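Local coordinates for putative Type I topoisomerase (PDB 3M4A), which probably catalyses the ATP-independent breakage and rejoining of a single DNA strand as a type IB topoisomerase, and binds DNA in this crystal complex, at residues 215-218 with 219-223; 234-237 with 238-242; 248-251 with 252-256; 319-322 with 323-327. All coordinates share one frame; numbering follows the deposited sequence.

Overall arrangement
Along the chain the four contacts come in series, each joining residues that follow one another directly. Interaction 1 lies where strand 214-216 leads into helix 219-230; interactions 2 and 3 belong to the next helix, 235-254, one at its start and one at its end, with centres about 21 Å apart. Interaction 4 begins the late helix 323-337. Interactions 1 and 3 lie on opposite sides of the chain's centre, about 37 Å apart between centres. Interaction 4 is about 16 Å, centre to centre, from both interactions 2 and 3: Glu325 probably bonds to Trp241, and Ser324, in one of its conformers, to Glu249. Chiefly through Glu325, helix 323-337 is thereby tied to helix 235-254 of the catalytic core.

Interaction 1: residues 215-218 with 219-223; sequences RRIH and STELN
Glu221 OE1 accepts two bonds: one from a water at 2.6 Å and one from Arg215 NH1 at 2.8 Å. The arginine adds a second bond, NH2 to Glu221 OE2 at 3.0 Å, and so meets the carboxylate end-on, one nitrogen to each oxygen. Both oxygens use their syn lone pairs, and the guanidinium and carboxylate planes are only 28° apart, the arrangement of a bidentate salt bridge. Glu221 is extended beyond CG, which stands anti to its backbone N (chi1 -167°), and this carries the carboxylate back past the helix start to the arginine. Across the glutamate chain at about a right angle lies Ile217, whose CD1 is 3.5 Å from Glu221 OE1. The same water accepts from His218 N, linking the N-cap residue to the carboxylate, while Leu222 N donates to His218 O at 3.2 Å in the first helical bond of the turn. Negative charge at the beginning of a helix probably suits the helix dipole, and the arginine would balance it. His218 ND1 is hydrogen-bonded to Asp141, which also forms a salt bridge with Arg216. The contact joins strand 214-216, paired with strand 205-207, to helix 219-230, and Ile217 and Glu221 both pack against Met124 of helix 120-134.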
loop_
_atom_site.group_PDB
_atom_site.type_symbol
_atom_site.label_atom_id
_atom_site.label_comp_id
_atom_site.label_asym_id
_atom_site.label_seq_id
_atom_site.Cartn_x
_atom_site.Cartn_y
_atom_site.Cartn_z
ATOM N N ARG A 215 -1.286 1.052 24.792
ATOM C CA ARG A 215 -1.374 2.367 24.153
ATOM C C ARG A 215 -1.849 2.243 22.710
ATOM O O ARG A 215 -1.836 1.151 22.144
ATOM C CB ARG A 215 -0.019 3.089 24.187
ATOM C CG ARG A 215 1.106 2.376 23.446
ATOM C CD ARG A 215 2.429 3.143 23.483
ATOM N NE ARG A 215 3.469 2.463 22.714
ATOM C CZ ARG A 215 3.580 2.508 21.385
ATOM N NH1 ARG A 215 2.715 3.210 20.661
ATOM N NH2 ARG A 215 4.554 1.853 20.778
ATOM N N ARG A 216 -2.231 3.369 22.118
ATOM C CA ARG A 216 -2.640 3.407 20.717
ATOM C C ARG A 216 -1.451 3.482 19.775
ATOM O O ARG A 216 -0.399 4.024 20.121
ATOM C CB ARG A 216 -3.494 4.638 20.442
ATOM C CG ARG A 216 -4.897 4.586 20.960
ATOM C CD ARG A 216 -5.605 5.887 20.645
ATOM N NE ARG A 216 -5.595 6.137 19.208
ATOM C CZ ARG A 216 -5.768 7.325 18.636
ATOM N NH1 ARG A 216 -6.009 8.416 19.359
ATOM N NH2 ARG A 216 -5.707 7.418 17.317
ATOM N N ILE A 217 -1.635 2.971 18.562
ATOM C CA ILE A 217 -0.757 3.311 17.451
ATOM C C ILE A 217 -1.360 4.530 16.736
ATOM O O ILE A 217 -2.459 4.450 16.177
ATOM C CB ILE A 217 -0.625 2.165 16.423
ATOM C CG1 ILE A 217 -0.100 0.889 17.092
ATOM C CG2 ILE A 217 0.261 2.603 15.263
ATOM C CD1 ILE A 217 1.293 1.028 17.729
ATOM N N HIS A 218 -0.646 5.649 16.768
ATOM C CA HIS A 218 -1.063 6.874 16.105
ATOM C C HIS A 218 -0.442 6.983 14.715
ATOM O O HIS A 218 0.507 6.277 14.386
ATOM C CB HIS A 218 -0.643 8.093 16.943
ATOM C CG HIS A 218 -1.236 8.118 18.322
ATOM N ND1 HIS A 218 -2.371 8.833 18.632
ATOM C CD2 HIS A 218 -0.835 7.537 19.478
ATOM C CE1 HIS A 218 -2.645 8.687 19.918
ATOM N NE2 HIS A 218 -1.733 7.900 20.452
ATOM N N SER A 219 -0.965 7.903 13.911
ATOM C CA SER A 219 -0.476 8.114 12.546
ATOM C C SER A 219 1.034 8.364 12.447
ATOM O O SER A 219 1.691 7.828 11.569
ATOM C CB SER A 219 -1.258 9.248 11.865
ATOM O OG SER A 219 -1.061 10.494 12.527
ATOM N N THR A 220 1.602 9.173 13.338
ATOM C CA THR A 220 3.037 9.465 13.255
ATOM C C THR A 220 3.902 8.203 13.351
ATOM O O THR A 220 4.818 8.014 12.555
ATOM C CB THR A 220 3.464 10.468 14.331
ATOM O OG1 THR A 220 2.657 11.643 14.211
ATOM C CG2 THR A 220 4.966 10.839 14.173
ATOM N N GLU A 221 3.566 7.332 14.293
ATOM C CA GLU A 221 4.276 6.073 14.485
ATOM C C GLU A 221 4.117 5.148 13.264
ATOM O O GLU A 221 5.096 4.577 12.789
ATOM C CB GLU A 221 3.802 5.381 15.759
ATOM C CG GLU A 221 4.706 4.254 16.176
ATOM C CD GLU A 221 4.281 3.572 17.449
ATOM O OE1 GLU A 221 3.219 3.928 17.998
ATOM O OE2 GLU A 221 5.027 2.666 17.894
ATOM N N LEU A 222 2.899 5.036 12.742
ATOM C CA LEU A 222 2.666 4.216 11.553
ATOM C C LEU A 222 3.408 4.767 10.356
ATOM O O LEU A 222 4.012 4.021 9.593
ATOM C CB LEU A 222 1.176 4.084 11.218
ATOM C CG LEU A 222 0.848 3.250 9.970
ATOM C CD1 LEU A 222 1.419 1.835 10.053
ATOM C CD2 LEU A 222 -0.670 3.199 9.742
ATOM N N ASN A 223 3.373 6.086 10.180
ATOM C CA ASN A 223 4.094 6.677 9.057
ATOM C C ASN A 223 5.607 6.440 9.132
ATOM O O ASN A 223 6.242 6.275 8.106
ATOM C CB ASN A 223 3.762 8.170 8.904
ATOM C CG ASN A 223 2.358 8.405 8.325
ATOM O OD1 ASN A 223 1.864 7.617 7.515
ATOM N ND2 ASN A 223 1.723 9.493 8.734
HETATM O O HOH W 1 1.896 6.176 18.345
#

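Interaction 2: residues 234-237 with 238-242; sequences TAKD and FRTWG
A capping box opens helix 235-254, with Thr234 as N-cap and Asp237 as its partner. Thr234 N donates to Asp237 OD2 over 2.9 Å, nearly straight at 170° and on the anti lone pair, while Thr234 OG1 accepts from Lys236 N. Asp237 CG stands beside its own backbone N (chi1 -69°), which turns the carboxylate back to the start of the helix. One turn on, Thr240 lies alongside Asp237, and a water joins the two, 2.7 Å from Asp237 OD1 and 2.6 Å from Thr240 OG1. The first turn mixes i+3 and i+4 bonds: Phe238 N bonds to Ala235 O from above the carbonyl plane, and Lys236 O takes two backbone donors, Arg239 N and Thr240 N. Trp241 N then donates to Asp237 O at 2.9 Å. Lys236 comes across Thr240 at about a right angle, its NZ 3.6 Å from Thr240 CG2, and both touch Tyr289 of helix 282-289. Phe238 and Trp241 instead turn inward, each meeting Phe98 of helix 91-113 edge-to-face. Since Asp237 OD1 also forms a salt bridge with Arg94, the buried carboxylate serves the helix end, the water and an arginine at once, and these partners, with the helix dipole, would probably stabilise its negative charge.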
loop_
_atom_site.group_PDB
_atom_site.type_symbol
_atom_site.label_atom_id
_atom_site.label_comp_id
_atom_site.label_asym_id
_atom_site.label_seq_id
_atom_site.Cartn_x
_atom_site.Cartn_y
_atom_site.Cartn_z
ATOM N N THR A 234 4.997 6.172 -0.086
ATOM C CA THR A 234 4.219 6.573 1.083
ATOM C C THR A 234 2.870 5.865 1.117
ATOM O O THR A 234 2.477 5.181 0.160
ATOM C CB THR A 234 3.941 8.096 1.093
ATOM O OG1 THR A 234 2.966 8.427 0.096
ATOM C CG2 THR A 234 5.228 8.900 0.843
ATOM N N ALA A 235 2.131 6.078 2.199
ATOM C CA ALA A 235 0.799 5.475 2.312
ATOM C C ALA A 235 -0.088 5.771 1.097
ATOM O O ALA A 235 -0.903 4.931 0.708
ATOM C CB ALA A 235 0.112 5.897 3.617
ATOM N N LYS A 236 0.056 6.948 0.473
ATOM C CA LYS A 236 -0.786 7.297 -0.672
ATOM C C LYS A 236 -0.583 6.346 -1.844
ATOM O O LYS A 236 -1.510 6.099 -2.630
ATOM C CB LYS A 236 -0.529 8.730 -1.162
ATOM C CG LYS A 236 -1.485 9.146 -2.264
ATOM C CD LYS A 236 -1.384 10.636 -2.607
ATOM C CE LYS A 236 -2.623 11.102 -3.357
ATOM N NZ LYS A 236 -2.961 10.250 -4.539
ATOM N N ASP A 237 0.634 5.827 -1.980
ATOM C CA ASP A 237 0.918 4.881 -3.053
ATOM C C ASP A 237 0.063 3.609 -2.948
ATOM O O ASP A 237 -0.221 2.975 -3.962
ATOM C CB ASP A 237 2.408 4.538 -3.111
ATOM C CG ASP A 237 3.249 5.714 -3.581
ATOM O OD1 ASP A 237 3.072 6.121 -4.748
ATOM O OD2 ASP A 237 4.068 6.228 -2.782
ATOM N N PHE A 238 -0.375 3.233 -1.751
ATOM C CA PHE A 238 -1.288 2.076 -1.640
ATOM C C PHE A 238 -2.643 2.370 -2.279
ATOM O O PHE A 238 -3.293 1.462 -2.815
ATOM C CB PHE A 238 -1.525 1.678 -0.189
ATOM C CG PHE A 238 -0.343 1.032 0.488
ATOM C CD1 PHE A 238 0.156 -0.187 0.036
ATOM C CD2 PHE A 238 0.233 1.621 1.600
ATOM C CE1 PHE A 238 1.226 -0.793 0.662
ATOM C CE2 PHE A 238 1.316 1.020 2.243
ATOM C CZ PHE A 238 1.812 -0.194 1.772
ATOM N N ARG A 239 -3.067 3.634 -2.245
ATOM C CA ARG A 239 -4.358 4.010 -2.814
ATOM C C ARG A 239 -4.309 4.176 -4.328
ATOM O O ARG A 239 -5.231 3.765 -5.017
ATOM C CB ARG A 239 -4.922 5.253 -2.121
ATOM C CG ARG A 239 -5.527 4.892 -0.775
ATOM C CD ARG A 239 -5.776 6.102 0.100
ATOM N NE ARG A 239 -6.696 7.067 -0.522
ATOM C CZ ARG A 239 -8.023 6.947 -0.545
ATOM N NH1 ARG A 239 -8.629 5.892 -0.013
ATOM N NH2 ARG A 239 -8.751 7.905 -1.107
ATOM N N THR A 240 -3.211 4.715 -4.852
ATOM C CA THR A 240 -3.037 4.808 -6.299
ATOM C C THR A 240 -2.789 3.409 -6.916
ATOM O O THR A 240 -3.418 3.041 -7.897
ATOM C CB THR A 240 -1.901 5.778 -6.679
ATOM O OG1 THR A 240 -0.672 5.357 -6.079
ATOM C CG2 THR A 240 -2.232 7.206 -6.224
ATOM N N TRP A 241 -1.905 2.616 -6.316
ATOM C CA TRP A 241 -1.734 1.221 -6.746
ATOM C C TRP A 241 -3.031 0.434 -6.598
ATOM O O TRP A 241 -3.493 -0.207 -7.543
ATOM C CB TRP A 241 -0.622 0.537 -5.945
ATOM C CG TRP A 241 -0.493 -0.931 -6.210
ATOM C CD1 TRP A 241 -0.925 -1.960 -5.399
ATOM C CD2 TRP A 241 0.108 -1.549 -7.351
ATOM N NE1 TRP A 241 -0.609 -3.167 -5.963
ATOM C CE2 TRP A 241 0.012 -2.955 -7.167
ATOM C CE3 TRP A 241 0.713 -1.063 -8.516
ATOM C CZ2 TRP A 241 0.493 -3.869 -8.103
ATOM C CZ3 TRP A 241 1.210 -1.980 -9.441
ATOM C CH2 TRP A 241 1.087 -3.364 -9.240
ATOM N N GLY A 242 -3.638 0.479 -5.411
ATOM C CA GLY A 242 -4.878 -0.269 -5.175
ATOM C C GLY A 242 -6.061 0.172 -6.004
ATOM O O GLY A 242 -6.820 -0.672 -6.487
HETATM O O HOH W 2 1.474 6.624 -6.918
#

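Interaction 3: residues 248-251 with 252-256; sequences AEYL and AQQGT
Ala252 begins the last turn of helix 235-254, its N bonded to Ala248 O and its CB 3.4 Å from that same oxygen. Next comes Gln253, whose N donates to Glu249 O at 2.9 Å; its chain runs back over that carbonyl, and NE2 comes within 4.0 Å of Glu249 CB. The carboxylate of Glu249 leads elsewhere, toward one conformer of Ser324 on helix 323-337. Gln254 carries the side-chain contact, a CH-pi interaction in which its CG lies over one face of the Tyr250 ring, 3.8 Å from the centroid and 23° off the normal. A bend at chi2 lays its amide over the ring as well, the two planes 25° apart. With an alanine here in place of Tyr250, the Gln254 chain would probably lose the face it lies on and be free to turn, and Phe273 of helix 260-278 would be left without its ring partner. Gly255 ends the helix: it leaves helical angles with a positive phi, where any CB would be jammed against the preceding carbonyl oxygen. Its N still donates to the backbone of Leu251, a residue buried between helices 260-278 and 292-299, reaching Leu251 O at 2.9 Å with an N-H...O angle of 161°.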
loop_
_atom_site.group_PDB
_atom_site.type_symbol
_atom_site.label_atom_id
_atom_site.label_comp_id
_atom_site.label_asym_id
_atom_site.label_seq_id
_atom_site.Cartn_x
_atom_site.Cartn_y
_atom_site.Cartn_z
ATOM N N ALA A 248 -8.403 -2.374 -12.805
ATOM C CA ALA A 248 -7.954 -3.383 -13.763
ATOM C C ALA A 248 -8.707 -4.712 -13.585
ATOM O O ALA A 248 -9.093 -5.366 -14.559
ATOM C CB ALA A 248 -6.443 -3.587 -13.632
ATOM N N GLU A 249 -8.920 -5.104 -12.335
ATOM C CA GLU A 249 -9.696 -6.317 -12.013
ATOM C C GLU A 249 -11.119 -6.204 -12.495
ATOM O O GLU A 249 -11.657 -7.129 -13.114
ATOM C CB GLU A 249 -9.707 -6.533 -10.504
ATOM C CG GLU A 249 -8.415 -7.031 -9.951
ATOM C CD GLU A 249 -8.401 -7.128 -8.428
ATOM O OE1 GLU A 249 -9.144 -6.375 -7.740
ATOM O OE2 GLU A 249 -7.638 -7.959 -7.925
ATOM N N TYR A 250 -11.720 -5.056 -12.208
ATOM C CA TYR A 250 -13.075 -4.759 -12.642
ATOM C C TYR A 250 -13.187 -4.890 -14.152
ATOM O O TYR A 250 -14.046 -5.584 -14.639
ATOM C CB TYR A 250 -13.473 -3.367 -12.194
ATOM C CG TYR A 250 -14.910 -2.979 -12.432
ATOM C CD1 TYR A 250 -15.899 -3.281 -11.488
ATOM C CD2 TYR A 250 -15.273 -2.279 -13.562
ATOM C CE1 TYR A 250 -17.214 -2.906 -11.682
ATOM C CE2 TYR A 250 -16.600 -1.887 -13.765
ATOM C CZ TYR A 250 -17.560 -2.216 -12.812
ATOM O OH TYR A 250 -18.877 -1.825 -13.007
ATOM N N LEU A 251 -12.308 -4.230 -14.895
ATOM C CA LEU A 251 -12.391 -4.293 -16.350
ATOM C C LEU A 251 -12.188 -5.720 -16.891
ATOM O O LEU A 251 -12.879 -6.159 -17.822
ATOM C CB LEU A 251 -11.400 -3.301 -16.967
ATOM C CG LEU A 251 -11.703 -1.820 -16.697
ATOM C CD1 LEU A 251 -10.556 -0.910 -17.128
ATOM C CD2 LEU A 251 -13.019 -1.399 -17.375
ATOM N N ALA A 252 -11.257 -6.466 -16.302
ATOM C CA ALA A 252 -11.002 -7.847 -16.729
ATOM C C ALA A 252 -12.249 -8.706 -16.510
ATOM O O ALA A 252 -12.612 -9.557 -17.342
ATOM C CB ALA A 252 -9.816 -8.422 -15.976
ATOM N N GLN A 253 -12.924 -8.460 -15.395
ATOM C CA GLN A 253 -14.096 -9.232 -15.027
ATOM C C GLN A 253 -15.326 -8.851 -15.836
ATOM O O GLN A 253 -16.079 -9.733 -16.286
ATOM C CB GLN A 253 -14.324 -9.100 -13.524
ATOM C CG GLN A 253 -13.252 -9.852 -12.788
ATOM C CD GLN A 253 -13.156 -9.497 -11.323
ATOM O OE1 GLN A 253 -14.114 -9.007 -10.708
ATOM N NE2 GLN A 253 -11.995 -9.759 -10.749
ATOM N N GLN A 254 -15.517 -7.554 -16.063
ATOM C CA GLN A 254 -16.618 -7.086 -16.914
ATOM C C GLN A 254 -16.431 -7.611 -18.330
ATOM O O GLN A 254 -17.374 -8.116 -18.945
ATOM C CB GLN A 254 -16.699 -5.555 -16.928
ATOM C CG GLN A 254 -17.019 -4.910 -15.573
ATOM C CD GLN A 254 -18.163 -5.596 -14.847
ATOM O OE1 GLN A 254 -19.290 -5.675 -15.362
ATOM N NE2 GLN A 254 -17.880 -6.134 -13.663
ATOM N N GLY A 255 -15.209 -7.488 -18.838
ATOM C CA GLY A 255 -14.849 -8.011 -20.146
ATOM C C GLY A 255 -14.845 -6.890 -21.162
ATOM O O GLY A 255 -15.484 -5.851 -20.972
ATOM N N THR A 256 -14.124 -7.128 -22.252
ATOM C CA THR A 256 -13.946 -6.137 -23.305
ATOM C C THR A 256 -15.222 -5.983 -24.134
ATOM O O THR A 256 -16.125 -6.834 -24.096
ATOM C CB THR A 256 -12.772 -6.517 -24.223
ATOM O OG1 THR A 256 -12.953 -7.847 -24.712
ATOM C CG2 THR A 256 -11.434 -6.443 -23.471
#

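Interaction 4: residues 319-322 with 323-327; sequences EGLT and RSEGA
Thr322 and Glu325 form a capping box at the start of helix 323-337, and the glutamate side chain touches the cap along its whole length. Its CB sits 3.8 Å from Leu321 CB, the two side chains crossing at about a right angle, and also packs on Thr322 OG1. CG stands beside the backbone N (chi1 -79°) and passes 3.3 Å from Thr322 OG1, the extended chain then bringing CD within 4.0 Å of Thr322 N. At the tip, OE1 accepts from Thr322 N over 3.0 Å, on its anti lone pair and almost straight at 172°; Thr322 CG2 lies close by. OE2 looks to the core instead, hydrogen-bonded to His132 and to Trp241 of helix 235-254. With an alanine at Glu325, Thr322 N would probably lose its acceptor, and His132 and Trp241 would be left without their shared carboxylate oxygen. The other half of the box runs the opposite way, Glu325 N donating to Thr322 OG1 at 3.1 Å, and Gly326 N adds the backbone bond to Thr322 O. Leu321 CD1 covers Gly326 CA, while its side chain also touches Leu102 of helix 91-113. The bound DNA is about 7 Å away at the nearest atoms. A water ties the loop before the helix to the carboxylate, donating to Glu325 OE1 at 2.7 Å and to Gly320 O at 2.8 Å.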
loop_
_atom_site.group_PDB
_atom_site.type_symbol
_atom_site.label_atom_id
_atom_site.label_comp_id
_atom_site.label_asym_id
_atom_site.label_seq_id
_atom_site.Cartn_x
_atom_site.Cartn_y
_atom_site.Cartn_z
ATOM N N GLU A 319 6.702 -13.241 -7.422
ATOM C CA GLU A 319 6.522 -13.730 -6.044
ATOM C C GLU A 319 6.352 -12.543 -5.097
ATOM O O GLU A 319 7.068 -11.553 -5.203
ATOM C CB GLU A 319 7.721 -14.581 -5.589
ATOM C CG GLU A 319 7.536 -15.217 -4.196
ATOM C CD GLU A 319 8.826 -15.749 -3.570
ATOM O OE1 GLU A 319 9.873 -15.830 -4.264
ATOM O OE2 GLU A 319 8.787 -16.083 -2.355
ATOM N N GLY A 320 5.404 -12.653 -4.168
ATOM C CA GLY A 320 5.116 -11.557 -3.241
ATOM C C GLY A 320 4.055 -10.588 -3.744
ATOM O O GLY A 320 3.716 -9.621 -3.044
ATOM N N LEU A 321 3.560 -10.836 -4.959
ATOM C CA LEU A 321 2.402 -10.144 -5.537
ATOM C C LEU A 321 1.266 -11.128 -5.686
ATOM O O LEU A 321 1.471 -12.328 -5.913
ATOM C CB LEU A 321 2.742 -9.561 -6.923
ATOM C CG LEU A 321 3.875 -8.538 -6.975
ATOM C CD1 LEU A 321 4.150 -8.073 -8.424
ATOM C CD2 LEU A 321 3.557 -7.349 -6.113
ATOM N N THR A 322 0.034 -10.649 -5.572
ATOM C CA THR A 322 -1.095 -11.511 -5.871
ATOM C C THR A 322 -1.118 -11.766 -7.386
ATOM O O THR A 322 -0.420 -11.076 -8.148
ATOM C CB THR A 322 -2.425 -10.889 -5.438
ATOM O OG1 THR A 322 -2.696 -9.750 -6.254
ATOM C CG2 THR A 322 -2.386 -10.474 -3.961
ATOM N N ARG A 323 -1.921 -12.737 -7.824
ATOM C CA ARG A 323 -2.041 -13.050 -9.248
ATOM C C ARG A 323 -2.408 -11.795 -10.047
ATOM O O ARG A 323 -1.738 -11.460 -11.038
ATOM C CB ARG A 323 -3.081 -14.145 -9.463
ATOM C CG ARG A 323 -3.214 -14.646 -10.885
ATOM C CD ARG A 323 -4.212 -15.799 -10.950
ATOM N NE ARG A 323 -4.737 -16.030 -12.296
ATOM C CZ ARG A 323 -5.554 -17.034 -12.619
ATOM N NH1 ARG A 323 -5.941 -17.923 -11.702
ATOM N NH2 ARG A 323 -5.988 -17.160 -13.868
ATOM N N SER A 324 -3.416 -11.059 -9.584
ATOM C CA SER A 324 -3.833 -9.854 -10.301
ATOM C C SER A 324 -2.778 -8.746 -10.222
ATOM O O SER A 324 -2.611 -7.996 -11.177
ATOM C CB SER A 324 -5.187 -9.350 -9.782
ATOM O OG SER A 324 -5.112 -9.113 -8.393
ATOM N N GLU A 325 -2.066 -8.626 -9.093
ATOM C CA GLU A 325 -1.004 -7.627 -8.960
ATOM C C GLU A 325 0.144 -7.896 -9.946
ATOM O O GLU A 325 0.701 -6.968 -10.535
ATOM C CB GLU A 325 -0.451 -7.582 -7.534
ATOM C CG GLU A 325 -1.306 -6.819 -6.558
ATOM C CD GLU A 325 -0.701 -6.754 -5.168
ATOM O OE1 GLU A 325 -0.151 -7.783 -4.694
ATOM O OE2 GLU A 325 -0.786 -5.675 -4.543
ATOM N N GLY A 326 0.470 -9.173 -10.114
ATOM C CA GLY A 326 1.509 -9.584 -11.038
ATOM C C GLY A 326 1.126 -9.222 -12.454
ATOM O O GLY A 326 1.938 -8.680 -13.205
ATOM N N ALA A 327 -0.107 -9.519 -12.824
ATOM C CA ALA A 327 -0.582 -9.184 -14.160
ATOM C C ALA A 327 -0.598 -7.669 -14.359
ATOM O O ALA A 327 -0.251 -7.178 -15.444
ATOM C CB ALA A 327 -1.937 -9.796 -14.432
HETATM O O HOH W 3 1.168 -8.540 -2.454
HETATM O O HOH W 4 -5.375 -9.465 -5.818
#